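Putative isochorismatase (Burkholderia xenovorans, PDB 3OQP) is a putative isochorismatase, probably a cysteine hydrolase of the isochorismatase and nicotinamidase-related family, whose exact substrate is not established. Local coordinates at residues L9-Q15 and P50-N56; L23-P28 and T144-P148; S33-I37 and V114-M118. All coordinates share one frame; numbering follows the deposited sequence.

Contact 1: L9-Q15 and P50-N56; sequences LIVIDVQ and PVVIVQN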
ATOM      1  N   LEU A   9      18.624   3.708  -7.262  1.00  9.18           N
ATOM      2  CA  LEU A   9      17.473   4.449  -7.744  1.00  9.45           C
ATOM      3  C   LEU A   9      16.657   3.541  -8.691  1.00 10.03           C
ATOM      4  O   LEU A   9      17.172   3.081  -9.712  1.00 11.12           O
ATOM      5  CB  LEU A   9      17.958   5.682  -8.524  1.00 10.27           C
ATOM      6  CG  LEU A   9      16.851   6.548  -9.103  1.00 11.75           C
ATOM      7  CD1 LEU A   9      16.092   7.248  -7.981  1.00 11.57           C
ATOM      8  CD2 LEU A   9      17.444   7.548 -10.142  1.00 12.65           C
ATOM      9  N   ILE A  10      15.384   3.313  -8.352  1.00  8.74           N
ATOM     10  CA  ILE A  10      14.513   2.523  -9.256  1.00  8.90           C
ATOM     11  C   ILE A  10      13.497   3.468  -9.878  1.00  8.66           C
ATOM     12  O   ILE A  10      12.951   4.350  -9.169  1.00 10.23           O
ATOM     13  CB  ILE A  10      13.853   1.386  -8.466  1.00  9.20           C
ATOM     14  CG1 ILE A  10      13.185   0.396  -9.426  1.00  9.44           C
ATOM     15  CG2 ILE A  10      12.890   1.862  -7.389  1.00 10.99           C
ATOM     16  CD1 ILE A  10      12.825  -0.936  -8.772  1.00 10.83           C
ATOM     17  N   VAL A  11      13.380   3.408 -11.181  1.00  8.86           N
ATOM     18  CA  VAL A  11      12.569   4.285 -11.989  1.00  9.59           C
ATOM     19  C   VAL A  11      11.435   3.465 -12.518  1.00  8.45           C
ATOM     20  O   VAL A  11      11.627   2.644 -13.462  1.00  9.22           O
ATOM     21  CB  VAL A  11      13.429   4.865 -13.141  1.00  9.91           C
ATOM     22  CG1 VAL A  11      12.624   5.849 -13.937  1.00 10.11           C
ATOM     23  CG2 VAL A  11      14.657   5.587 -12.519  1.00 10.31           C
ATOM     24  N   ILE A  12      10.248   3.520 -11.923  1.00  8.84           N
ATOM     25  CA  ILE A  12       9.168   2.563 -12.134  1.00  9.78           C
ATOM     26  C   ILE A  12       8.205   3.052 -13.190  1.00  8.59           C
ATOM     27  O   ILE A  12       7.541   4.101 -13.057  1.00  9.54           O
ATOM     28  CB  ILE A  12       8.400   2.288 -10.814  1.00  9.32           C
ATOM     29  CG1 ILE A  12       9.371   1.700  -9.770  1.00  9.65           C
ATOM     30  CG2 ILE A  12       7.273   1.312 -11.089  1.00 11.51           C
ATOM     31  CD1 ILE A  12       8.756   1.385  -8.420  1.00 10.63           C
ATOM     32  N   ASP A  13       8.118   2.280 -14.264  1.00 10.05           N
ATOM     33  CA  ASP A  13       7.063   2.407 -15.278  1.00  9.21           C
ATOM     34  C   ASP A  13       6.908   3.819 -15.833  1.00  8.93           C
ATOM     35  O   ASP A  13       5.780   4.305 -16.026  1.00 10.45           O
ATOM     36  CB  ASP A  13       5.733   1.883 -14.775  1.00  9.79           C
ATOM     37  CG  ASP A  13       5.777   0.415 -14.351  1.00 12.64           C
ATOM     38  OD1 ASP A  13       6.810  -0.267 -14.508  1.00 12.90           O
ATOM     39  OD2 ASP A  13       4.723  -0.075 -13.826  1.00 12.52           O
ATOM     40  N   VAL A  14       8.024   4.445 -16.203  1.00  9.62           N
ATOM     41  CA  VAL A  14       8.004   5.744 -16.813  1.00  9.62           C
ATOM     42  C   VAL A  14       7.823   5.594 -18.303  1.00  9.73           C
ATOM     43  O   VAL A  14       8.770   5.674 -19.093  1.00 12.60           O
ATOM     44  CB  VAL A  14       9.207   6.627 -16.310  1.00 10.17           C
ATOM     45  CG1 VAL A  14       9.182   8.026 -17.022  1.00 11.69           C
ATOM     46  CG2 VAL A  14       9.247   6.796 -14.768  1.00 10.21           C
ATOM     47  N   GLN A  15       6.555   5.358 -18.624  1.00  9.94           N
ATOM     48  CA  GLN A  15       6.088   4.962 -19.935  1.00 10.18           C
ATOM     49  C   GLN A  15       5.089   5.921 -20.509  1.00 10.40           C
ATOM     50  O   GLN A  15       4.441   6.716 -19.786  1.00 11.80           O
ATOM     51  CB  GLN A  15       5.470   3.573 -19.769  1.00 10.03           C
ATOM     52  CG  GLN A  15       6.509   2.460 -19.534  1.00 12.05           C
ATOM     53  CD  GLN A  15       5.928   1.154 -19.032  1.00 11.63           C
ATOM     54  OE1 GLN A  15       5.901   0.870 -17.834  1.00 12.44           O
ATOM     55  NE2 GLN A  15       5.456   0.335 -19.960  1.00 11.53           N
ATOM     56  N   PRO A  50      23.448   3.000  -8.541  1.00 12.88           N
ATOM     57  CA  PRO A  50      22.898   2.208  -9.630  1.00 13.47           C
ATOM     58  C   PRO A  50      21.471   2.641  -9.938  1.00 12.73           C
ATOM     59  O   PRO A  50      20.683   2.917  -9.028  1.00 14.20           O
ATOM     60  CB  PRO A  50      22.955   0.770  -9.079  1.00 14.41           C
ATOM     61  CG  PRO A  50      23.972   0.769  -8.041  1.00 15.05           C
ATOM     62  CD  PRO A  50      23.968   2.142  -7.471  1.00 12.86           C
ATOM     63  N   VAL A  51      21.152   2.659 -11.223  1.00 10.61           N
ATOM     64  CA  VAL A  51      19.877   3.044 -11.729  1.00 10.41           C
ATOM     65  C   VAL A  51      19.194   1.841 -12.345  1.00 10.25           C
ATOM     66  O   VAL A  51      19.748   1.150 -13.255  1.00 11.84           O
ATOM     67  CB  VAL A  51      20.035   4.137 -12.799  1.00 11.30           C
ATOM     68  CG1 VAL A  51      18.657   4.458 -13.474  1.00 13.29           C
ATOM     69  CG2 VAL A  51      20.642   5.394 -12.163  1.00 12.06           C
ATOM     70  N   VAL A  52      17.997   1.492 -11.873  1.00  9.83           N
ATOM     71  CA  VAL A  52      17.225   0.318 -12.333  1.00 10.15           C
ATOM     72  C   VAL A  52      15.960   0.801 -12.999  1.00  9.52           C
ATOM     73  O   VAL A  52      15.217   1.595 -12.376  1.00 10.92           O
ATOM     74  CB  VAL A  52      16.807  -0.567 -11.130  1.00 11.58           C
ATOM     75  CG1 VAL A  52      15.966  -1.773 -11.609  1.00 14.29           C
ATOM     76  CG2 VAL A  52      18.021  -0.977 -10.296  1.00 13.89           C
ATOM     77  N   ILE A  53      15.730   0.451 -14.251  1.00  9.72           N
ATOM     78  CA  ILE A  53      14.532   0.789 -14.973  1.00  9.95           C
ATOM     79  C   ILE A  53      13.560  -0.393 -14.931  1.00  9.45           C
ATOM     80  O   ILE A  53      13.929  -1.529 -15.191  1.00 10.75           O
ATOM     81  CB  ILE A  53      14.884   1.097 -16.453  1.00 12.15           C
ATOM     82  CG1 ILE A  53      15.859   2.260 -16.559  1.00 13.91           C
ATOM     83  CG2 ILE A  53      13.638   1.320 -17.327  1.00 13.94           C
ATOM     84  CD1 ILE A  53      15.454   3.500 -15.883  1.00 14.14           C
ATOM     85  N   VAL A  54      12.291  -0.094 -14.669  1.00  9.48           N
ATOM     86  CA  VAL A  54      11.200  -1.073 -14.634  1.00  9.90           C
ATOM     87  C   VAL A  54      10.229  -0.690 -15.753  1.00  9.34           C
ATOM     88  O   VAL A  54       9.853   0.499 -15.839  1.00 10.44           O
ATOM     89  CB  VAL A  54      10.490  -1.083 -13.296  1.00 10.27           C
ATOM     90  CG1 VAL A  54       9.369  -2.137 -13.282  1.00 11.15           C
ATOM     91  CG2 VAL A  54      11.524  -1.280 -12.143  1.00 10.92           C
ATOM     92  N   GLN A  55       9.789  -1.677 -16.537  1.00  9.90           N
ATOM     93  CA  GLN A  55       8.809  -1.476 -17.589  1.00 10.71           C
ATOM     94  C   GLN A  55       7.674  -2.473 -17.370  1.00  9.89           C
ATOM     95  O   GLN A  55       7.925  -3.692 -17.268  1.00 11.93           O
ATOM     96  CB  GLN A  55       9.488  -1.644 -18.952  1.00 11.23           C
ATOM     97  CG  GLN A  55       8.607  -1.317 -20.142  1.00 12.60           C
ATOM     98  CD  GLN A  55       9.363  -1.355 -21.480  1.00 12.88           C
ATOM     99  OE1 GLN A  55      10.470  -1.882 -21.576  1.00 15.38           O
ATOM    100  NE2 GLN A  55       8.819  -0.667 -22.466  1.00 14.92           N
ATOM    101  N   ASN A  56       6.443  -1.984 -17.420  1.00 10.57           N
ATOM    102  CA  ASN A  56       5.251  -2.758 -17.143  1.00 10.55           C
ATOM    103  C   ASN A  56       4.568  -3.118 -18.476  1.00 11.46           C
ATOM    104  O   ASN A  56       4.293  -2.211 -19.272  1.00 12.93           O
ATOM    105  CB  ASN A  56       4.294  -1.958 -16.261  1.00 11.67           C
ATOM    106  CG  ASN A  56       3.056  -2.712 -15.888  1.00 14.54           C
ATOM    107  OD1 ASN A  56       3.083  -3.458 -14.909  1.00 15.65           O
ATOM    108  ND2 ASN A  56       1.951  -2.554 -16.678  1.00 16.43           N
TER
HETATM  109  O   HOH W   1      10.725   3.176 -16.145  1.00 10.86           O

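Contact 2: L23-P28 and T144-P148; sequences LPIEYP and TGSVP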
ATOM      1  N   LEU A  23      -3.694   6.821 -19.600  1.00 13.52           N
ATOM      2  CA  LEU A  23      -3.725   6.834 -18.130  1.00 12.71           C
ATOM      3  C   LEU A  23      -2.960   8.048 -17.644  1.00 12.74           C
ATOM      4  O   LEU A  23      -1.928   7.924 -17.024  1.00 12.29           O
ATOM      5  CB  LEU A  23      -3.185   5.512 -17.595  1.00 12.35           C
ATOM      6  CG  LEU A  23      -3.337   5.244 -16.087  1.00 12.48           C
ATOM      7  CD1 LEU A  23      -4.796   5.298 -15.654  1.00 12.32           C
ATOM      8  CD2 LEU A  23      -2.713   3.861 -15.758  1.00 13.22           C
ATOM      9  N   PRO A  24      -3.501   9.253 -17.893  1.00 12.20           N
ATOM     10  CA  PRO A  24      -2.641  10.393 -17.716  1.00 12.99           C
ATOM     11  C   PRO A  24      -2.441  10.784 -16.267  1.00 12.07           C
ATOM     12  O   PRO A  24      -3.402  11.037 -15.537  1.00 12.62           O
ATOM     13  CB  PRO A  24      -3.348  11.502 -18.498  1.00 13.48           C
ATOM     14  CG  PRO A  24      -4.615  11.043 -18.780  1.00 14.32           C
ATOM     15  CD  PRO A  24      -4.735   9.586 -18.609  1.00 13.73           C
ATOM     16  N   ILE A  25      -1.187  10.847 -15.861  1.00 12.11           N
ATOM     17  CA  ILE A  25      -0.860  11.339 -14.518  1.00 10.20           C
ATOM     18  C   ILE A  25      -1.383  12.776 -14.318  1.00 10.56           C
ATOM     19  O   ILE A  25      -1.144  13.635 -15.194  1.00 11.89           O
ATOM     20  CB  ILE A  25       0.657  11.264 -14.305  1.00  9.42           C
ATOM     21  CG1 ILE A  25       1.166   9.832 -14.288  1.00 10.61           C
ATOM     22  CG2 ILE A  25       1.056  12.033 -13.040  1.00 10.61           C
ATOM     23  CD1 ILE A  25       0.707   8.978 -13.084  1.00 11.24           C
ATOM     24  N   GLU A  26      -2.026  13.030 -13.181  1.00 10.31           N
ATOM     25  CA  GLU A  26      -2.596  14.361 -12.879  1.00  9.67           C
ATOM     26  C   GLU A  26      -1.979  15.048 -11.677  1.00  9.61           C
ATOM     27  O   GLU A  26      -2.137  16.241 -11.573  1.00 12.05           O
ATOM     28  CB  GLU A  26      -4.098  14.344 -12.667  1.00 11.23           C
ATOM     29  CG  GLU A  26      -4.809  13.917 -13.899  1.00 13.12           C
ATOM     30  CD  GLU A  26      -6.335  14.108 -13.836  1.00 12.27           C
ATOM     31  OE1 GLU A  26      -6.855  14.730 -12.858  1.00 15.53           O
ATOM     32  OE2 GLU A  26      -6.967  13.631 -14.808  1.00 15.52           O
ATOM     33  N   TYR A  27      -1.307  14.383 -10.744  1.00 10.13           N
ATOM     34  CA  TYR A  27      -0.710  15.105  -9.622  1.00 10.71           C
ATOM     35  C   TYR A  27       0.423  14.287  -9.050  1.00  9.81           C
ATOM     36  O   TYR A  27       0.257  13.080  -8.858  1.00 10.65           O
ATOM     37  CB  TYR A  27      -1.710  15.296  -8.504  1.00  9.58           C
ATOM     38  CG  TYR A  27      -1.198  16.310  -7.517  1.00  9.89           C
ATOM     39  CD1 TYR A  27      -0.364  15.919  -6.483  1.00 11.85           C
ATOM     40  CD2 TYR A  27      -1.468  17.671  -7.657  1.00 12.62           C
ATOM     41  CE1 TYR A  27       0.144  16.839  -5.549  1.00 12.68           C
ATOM     42  CE2 TYR A  27      -0.960  18.615  -6.748  1.00 14.06           C
ATOM     43  CZ  TYR A  27      -0.156  18.212  -5.705  1.00 12.86           C
ATOM     44  OH  TYR A  27       0.295  19.157  -4.787  1.00 17.59           O
ATOM     45  N   PRO A  28       1.587  14.903  -8.832  1.00  8.97           N
ATOM     46  CA  PRO A  28       1.986  16.226  -9.286  1.00 10.12           C
ATOM     47  C   PRO A  28       1.866  16.324 -10.807  1.00 10.45           C
ATOM     48  O   PRO A  28       1.696  15.348 -11.551  1.00 10.88           O
ATOM     49  CB  PRO A  28       3.456  16.326  -8.829  1.00 11.77           C
ATOM     50  CG  PRO A  28       3.520  15.406  -7.640  1.00 10.42           C
ATOM     51  CD  PRO A  28       2.643  14.249  -8.045  1.00  9.59           C
ATOM     52  N   THR A 144       7.224  11.259  -8.773  1.00  8.82           N
ATOM     53  CA  THR A 144       6.212  10.219  -8.718  1.00  8.70           C
ATOM     54  C   THR A 144       4.847  10.829  -9.066  1.00  8.41           C
ATOM     55  O   THR A 144       4.773  12.006  -9.388  1.00 10.08           O
ATOM     56  CB  THR A 144       6.211   9.538  -7.365  1.00  8.49           C
ATOM     57  OG1 THR A 144       6.066  10.520  -6.333  1.00  9.27           O
ATOM     58  CG2 THR A 144       7.531   8.778  -7.128  1.00  9.24           C
ATOM     59  N   GLY A 145       3.749  10.105  -8.961  1.00  8.69           N
ATOM     60  CA  GLY A 145       2.439  10.705  -9.159  1.00  8.41           C
ATOM     61  C   GLY A 145       1.293   9.729  -9.304  1.00  8.48           C
ATOM     62  O   GLY A 145       1.521   8.493  -9.453  1.00  9.19           O
ATOM     63  N   SER A 146       0.091  10.303  -9.290  1.00  9.16           N
ATOM     64  CA  SER A 146      -1.168   9.573  -9.296  1.00  9.55           C
ATOM     65  C   SER A 146      -2.123  10.105 -10.344  1.00  9.93           C
ATOM     66  O   SER A 146      -1.843  11.111 -11.019  1.00  9.97           O
ATOM     67  CB  SER A 146      -1.856   9.623  -7.911  1.00 10.65           C
ATOM     68  OG  SER A 146      -1.075   8.991  -6.903  1.00 11.85           O
ATOM     69  N   VAL A 147      -3.210   9.362 -10.499  1.00  9.22           N
ATOM     70  CA  VAL A 147      -4.334   9.667 -11.400  1.00  9.81           C
ATOM     71  C   VAL A 147      -5.560   9.674 -10.469  1.00  9.84           C
ATOM     72  O   VAL A 147      -5.540   9.071  -9.417  1.00 10.37           O
ATOM     73  CB  VAL A 147      -4.520   8.605 -12.518  1.00  9.80           C
ATOM     74  CG1 VAL A 147      -3.207   8.448 -13.277  1.00 12.28           C
ATOM     75  CG2 VAL A 147      -5.027   7.261 -11.988  1.00 11.23           C
ATOM     76  N   PRO A 148      -6.669  10.329 -10.864  1.00 10.47           N
ATOM     77  CA  PRO A 148      -7.915  10.258 -10.060  1.00  9.96           C
ATOM     78  C   PRO A 148      -8.647   8.934 -10.375  1.00  9.00           C
ATOM     79  O   PRO A 148      -8.512   8.350 -11.468  1.00 10.27           O
ATOM     80  CB  PRO A 148      -8.705  11.471 -10.536  1.00  9.99           C
ATOM     81  CG  PRO A 148      -8.324  11.540 -11.990  1.00 11.85           C
ATOM     82  CD  PRO A 148      -6.807  11.260 -11.988  1.00 10.33           C
TER
HETATM   83  O   HOH W   2       3.596  13.347 -11.440  1.00 10.34           O

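Contact 3: S33-I37 and V114-M118; sequences SLANI and VTGYM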
ATOM      1  N   SER A  33       7.200  16.139 -12.738  1.00  9.39           N
ATOM      2  CA  SER A  33       7.779  14.861 -12.263  1.00 10.09           C
ATOM      3  C   SER A  33       8.708  14.213 -13.268  1.00 10.07           C
ATOM      4  O   SER A  33       9.736  13.676 -12.868  1.00 10.28           O
ATOM      5  CB  SER A  33       6.712  13.903 -11.742  1.00 10.67           C
ATOM      6  OG  SER A  33       5.773  13.561 -12.749  1.00 10.79           O
ATOM      7  N   LEU A  34       8.385  14.301 -14.559  1.00  9.97           N
ATOM      8  CA  LEU A  34       9.320  13.777 -15.562  1.00 10.76           C
ATOM      9  C   LEU A  34      10.663  14.473 -15.452  1.00 10.78           C
ATOM     10  O   LEU A  34      11.709  13.801 -15.512  1.00 10.24           O
ATOM     11  CB  LEU A  34       8.771  13.937 -16.986  1.00 11.05           C
ATOM     12  CG  LEU A  34       7.666  12.985 -17.372  1.00 11.86           C
ATOM     13  CD1 LEU A  34       6.970  13.470 -18.637  1.00 14.69           C
ATOM     14  CD2 LEU A  34       8.182  11.549 -17.588  1.00 12.92           C
ATOM     15  N   ALA A  35      10.647  15.795 -15.275  1.00 10.81           N
ATOM     16  CA  ALA A  35      11.892  16.538 -15.153  1.00 11.04           C
ATOM     17  C   ALA A  35      12.691  16.111 -13.916  1.00 10.70           C
ATOM     18  O   ALA A  35      13.913  16.022 -13.966  1.00 11.27           O
ATOM     19  CB  ALA A  35      11.622  18.040 -15.149  1.00 12.61           C
ATOM     20  N   ASN A  36      11.991  15.822 -12.824  1.00 10.06           N
ATOM     21  CA  ASN A  36      12.685  15.424 -11.614  1.00 10.19           C
ATOM     22  C   ASN A  36      13.233  14.028 -11.659  1.00 10.62           C
ATOM     23  O   ASN A  36      14.284  13.731 -11.139  1.00 10.10           O
ATOM     24  CB  ASN A  36      11.760  15.608 -10.413  1.00  9.63           C
ATOM     25  CG  ASN A  36      11.624  17.049 -10.015  1.00 10.28           C
ATOM     26  OD1 ASN A  36      12.551  17.855 -10.253  1.00 12.20           O
ATOM     27  ND2 ASN A  36      10.481  17.409  -9.512  1.00 11.65           N
ATOM     28  N   ILE A  37      12.516  13.154 -12.356  1.00  9.63           N
ATOM     29  CA  ILE A  37      12.988  11.766 -12.664  1.00  9.46           C
ATOM     30  C   ILE A  37      14.318  11.902 -13.394  1.00 10.48           C
ATOM     31  O   ILE A  37      15.299  11.206 -13.067  1.00 11.24           O
ATOM     32  CB  ILE A  37      11.955  10.918 -13.483  1.00  9.63           C
ATOM     33  CG1 ILE A  37      10.769  10.519 -12.580  1.00 11.02           C
ATOM     34  CG2 ILE A  37      12.554   9.633 -14.050  1.00 11.59           C
ATOM     35  CD1 ILE A  37       9.481  10.185 -13.289  1.00 13.74           C
ATOM     36  N   VAL A 114      12.769   5.290  -4.650  1.00  8.89           N
ATOM     37  CA  VAL A 114      11.684   5.039  -5.593  1.00  9.81           C
ATOM     38  C   VAL A 114      11.254   6.336  -6.279  1.00  8.21           C
ATOM     39  O   VAL A 114      10.957   7.375  -5.643  1.00  9.63           O
ATOM     40  CB  VAL A 114      10.495   4.427  -4.862  1.00  9.95           C
ATOM     41  CG1 VAL A 114       9.261   4.285  -5.774  1.00 13.15           C
ATOM     42  CG2 VAL A 114      10.912   3.066  -4.313  1.00 10.51           C
ATOM     43  N   THR A 115      11.184   6.250  -7.606  1.00  8.80           N
ATOM     44  CA  THR A 115      10.620   7.250  -8.486  1.00  8.78           C
ATOM     45  C   THR A 115       9.740   6.505  -9.526  1.00  8.47           C
ATOM     46  O   THR A 115       9.832   5.266  -9.700  1.00  8.95           O
ATOM     47  CB  THR A 115      11.723   8.055  -9.228  1.00  9.84           C
ATOM     48  OG1 THR A 115      12.453   7.171 -10.104  1.00 10.92           O
ATOM     49  CG2 THR A 115      12.615   8.787  -8.234  1.00 11.31           C
ATOM     50  N   GLY A 116       8.947   7.271 -10.212  1.00  8.90           N
ATOM     51  CA  GLY A 116       8.089   6.768 -11.247  1.00  8.40           C
ATOM     52  C   GLY A 116       6.653   6.600 -10.760  1.00  8.42           C
ATOM     53  O   GLY A 116       6.241   7.188  -9.766  1.00  9.90           O
ATOM     54  N   TYR A 117       5.893   5.856 -11.543  1.00  8.37           N
ATOM     55  CA  TYR A 117       4.448   5.838 -11.464  1.00 10.17           C
ATOM     56  C   TYR A 117       3.883   4.431 -11.350  1.00  8.58           C
ATOM     57  O   TYR A 117       4.452   3.480 -11.875  1.00  9.84           O
ATOM     58  CB  TYR A 117       3.861   6.452 -12.755  1.00 10.45           C
ATOM     59  CG  TYR A 117       4.458   7.800 -13.150  1.00  9.74           C
ATOM     60  CD1 TYR A 117       4.412   8.898 -12.315  1.00 10.20           C
ATOM     61  CD2 TYR A 117       5.146   7.930 -14.343  1.00 10.25           C
ATOM     62  CE1 TYR A 117       5.011  10.117 -12.708  1.00  9.79           C
ATOM     63  CE2 TYR A 117       5.700   9.138 -14.764  1.00 12.33           C
ATOM     64  CZ  TYR A 117       5.642  10.241 -13.928  1.00 11.70           C
ATOM     65  OH  TYR A 117       6.274  11.409 -14.353  1.00 11.56           O
HETATM   66  N   MSE A 118       2.690   4.267 -10.758  1.00  9.06           N
HETATM   67  CA  MSE A 118       1.973   5.285 -10.017  1.00  8.13           C
HETATM   68  C   MSE A 118       2.294   5.163  -8.530  1.00  8.11           C
HETATM   69  O   MSE A 118       2.509   4.085  -7.989  1.00  9.01           O
HETATM   70  CB  MSE A 118       0.486   5.144 -10.130  1.00 10.08           C
HETATM   71  CG  MSE A 118       0.062   5.318 -11.566  1.00 10.82           C
HETATM   72 SE   MSE A 118      -1.906   5.024 -11.903  0.75  9.47          SE
HETATM   73  CE  MSE A 118      -1.872   3.209 -11.800  1.00 12.84           C
TER

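Contact 1: L9-Q15 and P50-N56
Beyond the end of strand 9-12, the side-chain amide of Q15 stands in for a backbone peptide and clasps both polar backbone atoms of N56. Q15 NE2 donates to N56 O at 2.9 Å in a nearly straight bond, with the acceptor lying in the plane of the Q15 amide; NE2 also donates to A72 O. Q15 OE1 takes N56 N at 2.9 Å, the donor coming from above its carbonyl plane. Extension beyond CG (chi2 166°) carries the amide across.

Before this clasp runs a regular parallel ladder, L9 beside V51 through I12 beside V54, with bonds such as V11 N to V52 O at 2.8 Å. Its last rung, D13 N to V54 O at 2.9 Å, is bent, and a water bridges V11 O, V54 O and V14 N. On one face I10 CG1 meets V54 CG2 at 3.6 Å; on the other, V11 CB lies alongside I53 CD1 at 3.7 Å.

D13 crosses N56 obliquely, OD2 3.1 Å from N56 CB. K89 NZ ties the two side chains together, by a salt bridge to D13 OD2 and a hydrogen bond to N56 OD1. The chemistry implies a tightly positioned acid-lysine pair, consistent with the family's Asp-Lys-Cys triad.

Contact 2: L23-P28 and T144-P148
The carboxylate end of E26 comes up to the CD-CG edge of the P148 ring, and the two side chains cross at about a right angle. The closest pair is E26 CD to P148 CD at 3.4 Å, and both carboxylate oxygens lie near the same two ring carbons. The chain is extended beyond CG (chi2 -170°), which carries the carboxylate out to that edge.

V147 packs against L23, P24 and I25. With CG1 anti to its own carbonyl carbon (chi1 -55°), that methyl is set against P24 O at 3.4 Å and against I25 CD1 at 4.0 Å. The other methyl, V147 CG2, meets L23 CD1 at 4.2 Å, the two side chains crossing roughly perpendicularly. I25 turns the same CD1 onto the backbone of the partner, 3.8 Å from G145 O. At the far end P28, which follows a cis peptide bond, puts its ring CD 3.4 Å from T144 O, and a water links P28 O to T144 O.

Backbone bonds join the two segments. S146 O receives E26 N at 2.9 Å, in the carbonyl plane, and also Y27 N by a weak bond; S146 N donates back to Y27 O at 2.8 Å. S146 turns its hydroxyl to H120, while P148 O is bonded to N201 of the second subunit, and A204 of the second subunit packs against P148.

E26 and Y27 together opposite S146 make a classic beta bulge on a single antiparallel bridge. It fastens the loop leading into helix 30-47 to the chain after strand 144-145, beside the subunit interface.

Contact 3: S33-I37 and V114-M118
Y117 sets the hydroxyl end of its ring against helix 30-47, overlapping the tip of I37 and reaching the hydroxyl of S33. Y117 OH donates a hydrogen bond to S33 OG at 2.7 Å, and that oxygen sits at the ring edge, in the ring plane. The serine can meet it there because OG lies between its backbone N and carbonyl carbon (chi1 61°); the same OG has a weak second bond to V30 O one turn earlier in the helix.

Two aliphatic side chains flank the phenol end. I37 approaches obliquely, with CD1 3.6 Å from Y117 OH and 3.9 Å from Y117 CZ. L34 crosses the ring at about a right angle, bringing CG 3.7 Å from Y117 OH, while its CD2 lies at the ring edge near the plane.

I37 also reaches the strand itself. Its CD1 comes 4.2 Å from G116 CA, where the chain turns a corner at G116, and its CG1 comes 4.3 Å from T115 CB. The hydroxyl of T115 is engaged by I10 O of the neighbouring strand, and Y18 meets the Y117 ring from the surrounding loop.

The next peptide, leading to selenomethionine M118, is cis, and M118 N bonds to the oxidised side chain of C122. The contact thus lies just before the segment leading to C122, probably the nucleophile as in relatives. Its chemistry is that of a buried phenol hydroxyl spending its proton on S33 OG, with the side chains of L34 and I37 close about it.

From the N terminus, strand 7-12 comes first, and contact 1 closes a loop when the chain returns through helix 30-47 to strand 51-56, completing a beta-alpha-beta unit. That loop already contains 23-28 and 33-37, whose partners come much later, so contacts 2 and 3 both cross contact 1. Contact 3 closes at 114-118, setting the helix against the strand on the other flank of 7-12; contact 2 closes last, at 144-148, with contact 3 nested inside it. Contacts 1 and 3 join through a probable hydrogen bond, Y117 N to I12 O at 2.8 Å. Contacts 2 and 3 pack together, as where T144 O faces S33 CB. Contacts 1 and 2, centres about 17 Å apart, do not touch.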